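Local coordinates for 33 kDa chaperonin (PDB 1VQ0), which probably acts as a redox-regulated molecular chaperone that protects thermally unfolding and oxidatively damaged proteins from irreversible aggregation, at residues A[49-54]-A[117-122]; A[73-78]-A[84-89]. All coordinates share one frame; numbering follows the deposited sequence.

Contact 1 (A[49-54]-A[117-122])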
ATOM      1  N   THR A  49     -21.501  15.838   0.875  1.00 30.68           N
ATOM      2  CA  THR A  49     -22.509  14.751   0.767  1.00 31.23           C
ATOM      3  C   THR A  49     -22.239  13.892  -0.483  1.00 32.77           C
ATOM      4  O   THR A  49     -22.237  12.669  -0.436  1.00 31.81           O
ATOM      5  CB  THR A  49     -23.931  15.346   0.716  1.00 30.98           C
ATOM      6  OG1 THR A  49     -24.222  16.078   1.918  1.00 31.95           O
ATOM      7  CG2 THR A  49     -24.985  14.233   0.679  1.00 27.56           C
ATOM      8  N   VAL A  50     -21.966  14.542  -1.615  1.00 34.26           N
ATOM      9  CA  VAL A  50     -21.822  13.799  -2.858  1.00 34.10           C
ATOM     10  C   VAL A  50     -20.479  13.034  -2.843  1.00 34.68           C
ATOM     11  O   VAL A  50     -20.399  11.890  -3.254  1.00 35.79           O
ATOM     12  CB  VAL A  50     -21.968  14.762  -4.076  1.00 34.34           C
ATOM     13  CG1 VAL A  50     -21.567  14.073  -5.407  1.00 28.70           C
ATOM     14  CG2 VAL A  50     -23.392  15.267  -4.175  1.00 32.94           C
ATOM     15  N   VAL A  51     -19.425  13.688  -2.352  1.00 34.66           N
ATOM     16  CA  VAL A  51     -18.092  13.081  -2.334  1.00 33.36           C
ATOM     17  C   VAL A  51     -18.047  11.857  -1.405  1.00 33.01           C
ATOM     18  O   VAL A  51     -17.662  10.764  -1.809  1.00 33.84           O
ATOM     19  CB  VAL A  51     -17.005  14.105  -1.881  1.00 32.76           C
ATOM     20  CG1 VAL A  51     -15.613  13.440  -1.865  1.00 31.53           C
ATOM     21  CG2 VAL A  51     -16.946  15.285  -2.818  1.00 30.68           C
ATOM     22  N   LEU A  52     -18.431  12.063  -0.153  1.00 32.80           N
ATOM     23  CA  LEU A  52     -18.561  10.966   0.794  1.00 32.07           C
ATOM     24  C   LEU A  52     -19.576   9.892   0.363  1.00 32.64           C
ATOM     25  O   LEU A  52     -19.326   8.726   0.539  1.00 33.62           O
ATOM     26  CB  LEU A  52     -18.848  11.476   2.187  1.00 31.82           C
ATOM     27  CG  LEU A  52     -18.852  10.429   3.336  1.00 31.35           C
ATOM     28  CD1 LEU A  52     -17.603   9.542   3.327  1.00 29.29           C
ATOM     29  CD2 LEU A  52     -19.005  11.045   4.711  1.00 27.96           C
ATOM     30  N   GLY A  53     -20.718  10.313  -0.176  1.00 32.36           N
ATOM     31  CA  GLY A  53     -21.745   9.395  -0.623  1.00 31.00           C
ATOM     32  C   GLY A  53     -21.216   8.442  -1.690  1.00 31.62           C
ATOM     33  O   GLY A  53     -21.439   7.243  -1.641  1.00 33.63           O
ATOM     34  N   ARG A  54     -20.483   8.966  -2.641  1.00 30.83           N
ATOM     35  CA  ARG A  54     -19.956   8.141  -3.676  1.00 31.57           C
ATOM     36  C   ARG A  54     -18.989   7.106  -3.124  1.00 32.50           C
ATOM     37  O   ARG A  54     -18.982   5.937  -3.582  1.00 32.97           O
ATOM     38  CB  ARG A  54     -19.217   8.952  -4.698  1.00 32.18           C
ATOM     39  CG  ARG A  54     -20.096   9.757  -5.693  1.00 35.76           C
ATOM     40  CD  ARG A  54     -19.275  10.208  -6.928  1.00 33.98           C
ATOM     41  NE  ARG A  54     -19.964  11.244  -7.680  1.00 37.33           N
ATOM     42  CZ  ARG A  54     -19.436  11.899  -8.713  1.00 37.73           C
ATOM     43  NH1 ARG A  54     -18.216  11.621  -9.118  1.00 39.68           N
ATOM     44  NH2 ARG A  54     -20.120  12.841  -9.335  1.00 29.19           N
ATOM     45  N   ALA A 117     -14.164  15.880  -8.422  1.00 30.87           N
ATOM     46  CA  ALA A 117     -12.763  15.831  -8.834  1.00 29.47           C
ATOM     47  C   ALA A 117     -12.007  17.051  -8.270  1.00 30.20           C
ATOM     48  O   ALA A 117     -10.911  16.942  -7.735  1.00 32.10           O
ATOM     49  CB  ALA A 117     -12.655  15.745 -10.377  1.00 28.32           C
ATOM     50  N   GLY A 118     -12.610  18.217  -8.386  1.00 30.58           N
ATOM     51  CA  GLY A 118     -12.032  19.451  -7.847  1.00 30.31           C
ATOM     52  C   GLY A 118     -11.939  19.375  -6.328  1.00 31.01           C
ATOM     53  O   GLY A 118     -10.975  19.808  -5.721  1.00 32.84           O
ATOM     54  N   ALA A 119     -12.957  18.810  -5.681  1.00 31.57           N
ATOM     55  CA  ALA A 119     -12.903  18.740  -4.213  1.00 31.10           C
ATOM     56  C   ALA A 119     -11.703  17.905  -3.769  1.00 30.94           C
ATOM     57  O   ALA A 119     -11.058  18.204  -2.791  1.00 28.64           O
ATOM     58  CB  ALA A 119     -14.164  18.150  -3.669  1.00 32.30           C
ATOM     59  N   ILE A 120     -11.436  16.804  -4.489  1.00 31.45           N
ATOM     60  CA  ILE A 120     -10.347  15.883  -4.111  1.00 29.64           C
ATOM     61  C   ILE A 120      -8.975  16.369  -4.579  1.00 30.26           C
ATOM     62  O   ILE A 120      -7.957  16.243  -3.873  1.00 30.08           O
ATOM     63  CB  ILE A 120     -10.663  14.473  -4.648  1.00 28.81           C
ATOM     64  CG1 ILE A 120     -11.859  13.894  -3.880  1.00 30.32           C
ATOM     65  CG2 ILE A 120      -9.385  13.556  -4.615  1.00 26.99           C
ATOM     66  CD1 ILE A 120     -12.433  12.649  -4.517  1.00 32.77           C
ATOM     67  N   GLY A 121      -8.935  16.899  -5.780  1.00 31.45           N
ATOM     68  CA  GLY A 121      -7.672  17.342  -6.354  1.00 32.14           C
ATOM     69  C   GLY A 121      -6.755  16.186  -6.722  1.00 32.11           C
ATOM     70  O   GLY A 121      -7.208  15.050  -6.943  1.00 34.79           O
ATOM     71  N   GLN A 122      -5.481  16.496  -6.759  1.00 32.40           N
ATOM     72  CA  GLN A 122      -4.396  15.597  -7.119  1.00 33.57           C
ATOM     73  C   GLN A 122      -4.090  14.745  -5.920  1.00 32.24           C
ATOM     74  O   GLN A 122      -3.878  15.273  -4.832  1.00 32.30           O
ATOM     75  CB  GLN A 122      -3.104  16.373  -7.424  1.00 33.72           C
ATOM     76  CG  GLN A 122      -3.117  17.261  -8.634  1.00 41.15           C
ATOM     77  CD  GLN A 122      -3.784  16.605  -9.772  1.00 47.20           C
ATOM     78  OE1 GLN A 122      -3.239  15.654 -10.345  1.00 53.58           O
ATOM     79  NE2 GLN A 122      -5.005  17.046 -10.072  1.00 50.57           N
TER
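Val51, on helix 46-62, reaches the short helix 116-120 with both of its methyl groups, and each finds a different partner. CG2 meets the single methyl of Ala119, CB, at 4.1 Å, while CG1 meets CD1 at the far end of Ile120 at 4.2 Å. This is plain helix-helix packing, wholly apolar and light, burying 94 Å² in all, and the three residues that make it are buried. The valine's first torsion explains the division of labour: with CG1 anti to the backbone N (chi1 180°), the two methyls fork toward successive residues of the other helix. A beta-branched side chain suits this place because it offers two blunt ends close to the backbone. Ala119 is small enough to let the helices come near, its CA lying 7.9 Å from the CA of Val51, whereas Ile120 spans its gap with a longer arm, CD1 anti to CA (chi2 168°).

Each helix keeps its own backbone hydrogen bonds. Gly53 N binds Thr49 O at 2.8 Å in the longer one, and Gly121 N binds Ala117 O as the shorter one ends. Gly121 then leaves helical geometry with a positive phi of 71°, a conformation that glycine adopts easily.

Arg54 forms a salt bridge with Glu147, and Gln122 a hydrogen bond with Lys134 of the second subunit. Backbone hydrogen bonds also tie Ala119 to Ile82 and Ile120 to Gly80. The short helix, just before strand 123-130, thus rests on helix 46-62, whose Val50 lies against Val170 and Val172 of strand 164-173.

Contact 2 (A[73-78]-A[84-89])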
ATOM      1  N   THR A  73     -11.550  -0.640   3.800  1.00 30.10           N
ATOM      2  CA  THR A  73     -11.550   0.825   3.882  1.00 30.23           C
ATOM      3  C   THR A  73     -10.988   1.468   2.605  1.00 32.19           C
ATOM      4  O   THR A  73      -9.834   1.201   2.189  1.00 31.29           O
ATOM      5  CB  THR A  73     -10.713   1.304   5.055  1.00 31.06           C
ATOM      6  OG1 THR A  73     -11.137   0.687   6.276  1.00 30.12           O
ATOM      7  CG2 THR A  73     -10.838   2.820   5.283  1.00 30.39           C
ATOM      8  N   LEU A  74     -11.781   2.370   2.025  1.00 32.89           N
ATOM      9  CA  LEU A  74     -11.330   3.263   0.932  1.00 32.51           C
ATOM     10  C   LEU A  74     -10.886   4.579   1.526  1.00 33.36           C
ATOM     11  O   LEU A  74     -11.646   5.255   2.151  1.00 32.34           O
ATOM     12  CB  LEU A  74     -12.472   3.540   0.009  1.00 33.08           C
ATOM     13  CG  LEU A  74     -12.428   4.532  -1.113  1.00 34.40           C
ATOM     14  CD1 LEU A  74     -11.317   3.940  -2.022  1.00 35.84           C
ATOM     15  CD2 LEU A  74     -13.775   4.486  -1.783  1.00 36.19           C
ATOM     16  N   ASP A  75      -9.627   4.905   1.303  1.00 32.92           N
ATOM     17  CA  ASP A  75      -9.001   6.117   1.774  1.00 31.93           C
ATOM     18  C   ASP A  75      -8.395   6.891   0.552  1.00 31.06           C
ATOM     19  O   ASP A  75      -7.380   6.514  -0.013  1.00 29.91           O
ATOM     20  CB  ASP A  75      -7.908   5.739   2.773  1.00 30.66           C
ATOM     21  CG  ASP A  75      -7.155   6.909   3.263  1.00 36.10           C
ATOM     22  OD1 ASP A  75      -7.655   8.015   3.131  1.00 34.36           O
ATOM     23  OD2 ASP A  75      -6.044   6.824   3.806  1.00 40.11           O
ATOM     24  N   ILE A  76      -9.122   7.893   0.116  1.00 30.50           N
ATOM     25  CA  ILE A  76      -8.712   8.818  -0.914  1.00 31.48           C
ATOM     26  C   ILE A  76      -8.141  10.118  -0.270  1.00 31.81           C
ATOM     27  O   ILE A  76      -8.747  10.760   0.540  1.00 29.01           O
ATOM     28  CB  ILE A  76      -9.852   9.116  -1.832  1.00 30.85           C
ATOM     29  CG1 ILE A  76     -10.259   7.831  -2.581  1.00 34.13           C
ATOM     30  CG2 ILE A  76      -9.456  10.201  -2.829  1.00 28.59           C
ATOM     31  CD1 ILE A  76     -11.564   7.971  -3.245  1.00 34.64           C
ATOM     32  N   GLU A  77      -6.911  10.410  -0.615  1.00 31.42           N
ATOM     33  CA  GLU A  77      -6.252  11.577  -0.071  1.00 32.45           C
ATOM     34  C   GLU A  77      -5.694  12.461  -1.209  1.00 30.99           C
ATOM     35  O   GLU A  77      -5.048  11.978  -2.134  1.00 31.02           O
ATOM     36  CB  GLU A  77      -5.160  11.124   0.873  1.00 32.77           C
ATOM     37  CG  GLU A  77      -4.582  12.294   1.674  1.00 38.43           C
ATOM     38  CD  GLU A  77      -3.619  11.815   2.757  1.00 44.57           C
ATOM     39  OE1 GLU A  77      -3.264  10.632   2.796  1.00 49.11           O
ATOM     40  OE2 GLU A  77      -3.231  12.627   3.579  1.00 49.52           O
ATOM     41  N   GLY A  78      -5.994  13.747  -1.168  1.00 31.76           N
ATOM     42  CA  GLY A  78      -5.551  14.668  -2.238  1.00 31.57           C
ATOM     43  C   GLY A  78      -5.417  16.077  -1.814  1.00 32.64           C
ATOM     44  O   GLY A  78      -5.623  16.378  -0.646  1.00 33.82           O
ATOM     45  N   ARG A  84      -9.373  14.774   2.323  1.00 36.72           N
ATOM     46  CA  ARG A  84      -9.436  13.348   2.584  1.00 37.09           C
ATOM     47  C   ARG A  84     -10.872  12.827   2.636  1.00 35.59           C
ATOM     48  O   ARG A  84     -11.753  13.485   3.176  1.00 33.65           O
ATOM     49  CB  ARG A  84      -8.760  12.989   3.927  1.00 37.03           C
ATOM     50  CG  ARG A  84      -8.160  11.582   3.867  1.00 41.60           C
ATOM     51  CD  ARG A  84      -7.233  11.317   4.955  1.00 43.16           C
ATOM     52  NE  ARG A  84      -6.524  10.035   4.860  1.00 44.08           N
ATOM     53  CZ  ARG A  84      -5.529   9.696   5.699  1.00 43.63           C
ATOM     54  NH1 ARG A  84      -5.144  10.513   6.660  1.00 46.79           N
ATOM     55  NH2 ARG A  84      -4.908   8.555   5.610  1.00 41.94           N
ATOM     56  N   VAL A  85     -11.058  11.653   2.031  1.00 34.54           N
ATOM     57  CA  VAL A  85     -12.319  10.945   1.983  1.00 34.17           C
ATOM     58  C   VAL A  85     -12.083   9.487   2.345  1.00 35.19           C
ATOM     59  O   VAL A  85     -11.314   8.788   1.661  1.00 33.75           O
ATOM     60  CB  VAL A  85     -12.932  10.992   0.569  1.00 33.99           C
ATOM     61  CG1 VAL A  85     -14.312  10.441   0.584  1.00 35.21           C
ATOM     62  CG2 VAL A  85     -12.951  12.381   0.044  1.00 37.01           C
ATOM     63  N   VAL A  86     -12.778   9.028   3.395  1.00 34.29           N
ATOM     64  CA  VAL A  86     -12.580   7.698   3.968  1.00 33.83           C
ATOM     65  C   VAL A  86     -13.939   6.972   4.104  1.00 34.00           C
ATOM     66  O   VAL A  86     -14.897   7.492   4.691  1.00 33.56           O
ATOM     67  CB  VAL A  86     -11.903   7.789   5.376  1.00 33.67           C
ATOM     68  CG1 VAL A  86     -11.672   6.430   5.956  1.00 32.93           C
ATOM     69  CG2 VAL A  86     -10.591   8.466   5.295  1.00 33.76           C
ATOM     70  N   ALA A  87     -14.050   5.807   3.497  1.00 32.84           N
ATOM     71  CA  ALA A  87     -15.256   5.026   3.637  1.00 31.59           C
ATOM     72  C   ALA A  87     -14.925   3.611   3.938  1.00 32.54           C
ATOM     73  O   ALA A  87     -14.156   3.001   3.198  1.00 34.38           O
ATOM     74  CB  ALA A  87     -16.127   5.140   2.416  1.00 29.72           C
ATOM     75  N   GLN A  88     -15.487   3.103   5.047  1.00 33.43           N
ATOM     76  CA  GLN A  88     -15.296   1.715   5.458  1.00 32.98           C
ATOM     77  C   GLN A  88     -16.595   0.913   5.355  1.00 33.03           C
ATOM     78  O   GLN A  88     -17.631   1.400   5.728  1.00 33.91           O
ATOM     79  CB  GLN A  88     -14.816   1.698   6.858  1.00 31.25           C
ATOM     80  CG  GLN A  88     -14.447   0.330   7.379  1.00 30.98           C
ATOM     81  CD  GLN A  88     -13.790   0.437   8.708  1.00 32.04           C
ATOM     82  OE1 GLN A  88     -14.455   0.377   9.739  1.00 37.18           O
ATOM     83  NE2 GLN A  88     -12.480   0.567   8.710  1.00 31.28           N
ATOM     84  N   SER A  89     -16.503  -0.291   4.814  1.00 33.18           N
ATOM     85  CA  SER A  89     -17.546  -1.308   4.825  1.00 32.24           C
ATOM     86  C   SER A  89     -17.083  -2.620   5.498  1.00 33.05           C
ATOM     87  O   SER A  89     -15.893  -2.855   5.692  1.00 33.50           O
ATOM     88  CB  SER A  89     -17.988  -1.621   3.412  1.00 32.52           C
ATOM     89  OG  SER A  89     -16.941  -2.224   2.684  1.00 31.34           O
TER
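Arg84 stacks one face of its guanidinium against the carboxylate of Glu77, the planes 13° apart, in a beta hairpin whose antiparallel strands 71-78 and 84-90 belong to the large sheet. OE1 of Glu77 sits over the guanidinium centre, a long, purely electrostatic contact; its stronger partner is Arg126. Asp75 instead takes the edge: NE gives a hydrogen bond to OD1 at 2.9 Å and NH2 one to OD2 at 2.7 Å, both on the syn side. The extended arginine chain carries this side-on grip across from the neighbouring strand. A leucine in place of Arg84 would probably leave the buried Asp75 carboxylate without its two-pronged mate and more dependent on Arg126.

Leu74 and Ala87 exchange two backbone hydrogen bonds, as do Ile76 and Val85. These four apolar side chains share the opposite face of the hairpin, where Val85 and Ala87 pack on helix 46-62; beta-branched Ile76 and Val85 suit the extended backbone. On the Arg84 face, Thr73 CG2 touches Val86 CG1 at 3.8 Å. Beyond it, Gln88 NE2 donates to Thr73 OG1 at 2.8 Å, almost straight at 178° and within the plane of the amide.

Contacts 1 and 2 are both buried and meet directly, their centres about 10 Å apart. Val51 CG1 lies 3.4 Å from Val85 CG2, and Ile120 CG2 is 3.8 Å from Ile76 CG2, so both helices of contact 1 pack on the apolar face of the hairpin. Along the chain, contact 2 is nested within the loop that contact 1 closes. Their chemistry follows their place in the fold: 49-54 and 117-122 join through a few methyl groups between helices, whereas 73-78 and 84-89 pair as strands, one face apolar, the other bearing charged and amide groups. On that second face Thr73, Glu77 and Arg84 are partly exposed, while Asp75, Val86 and Gln88 are buried.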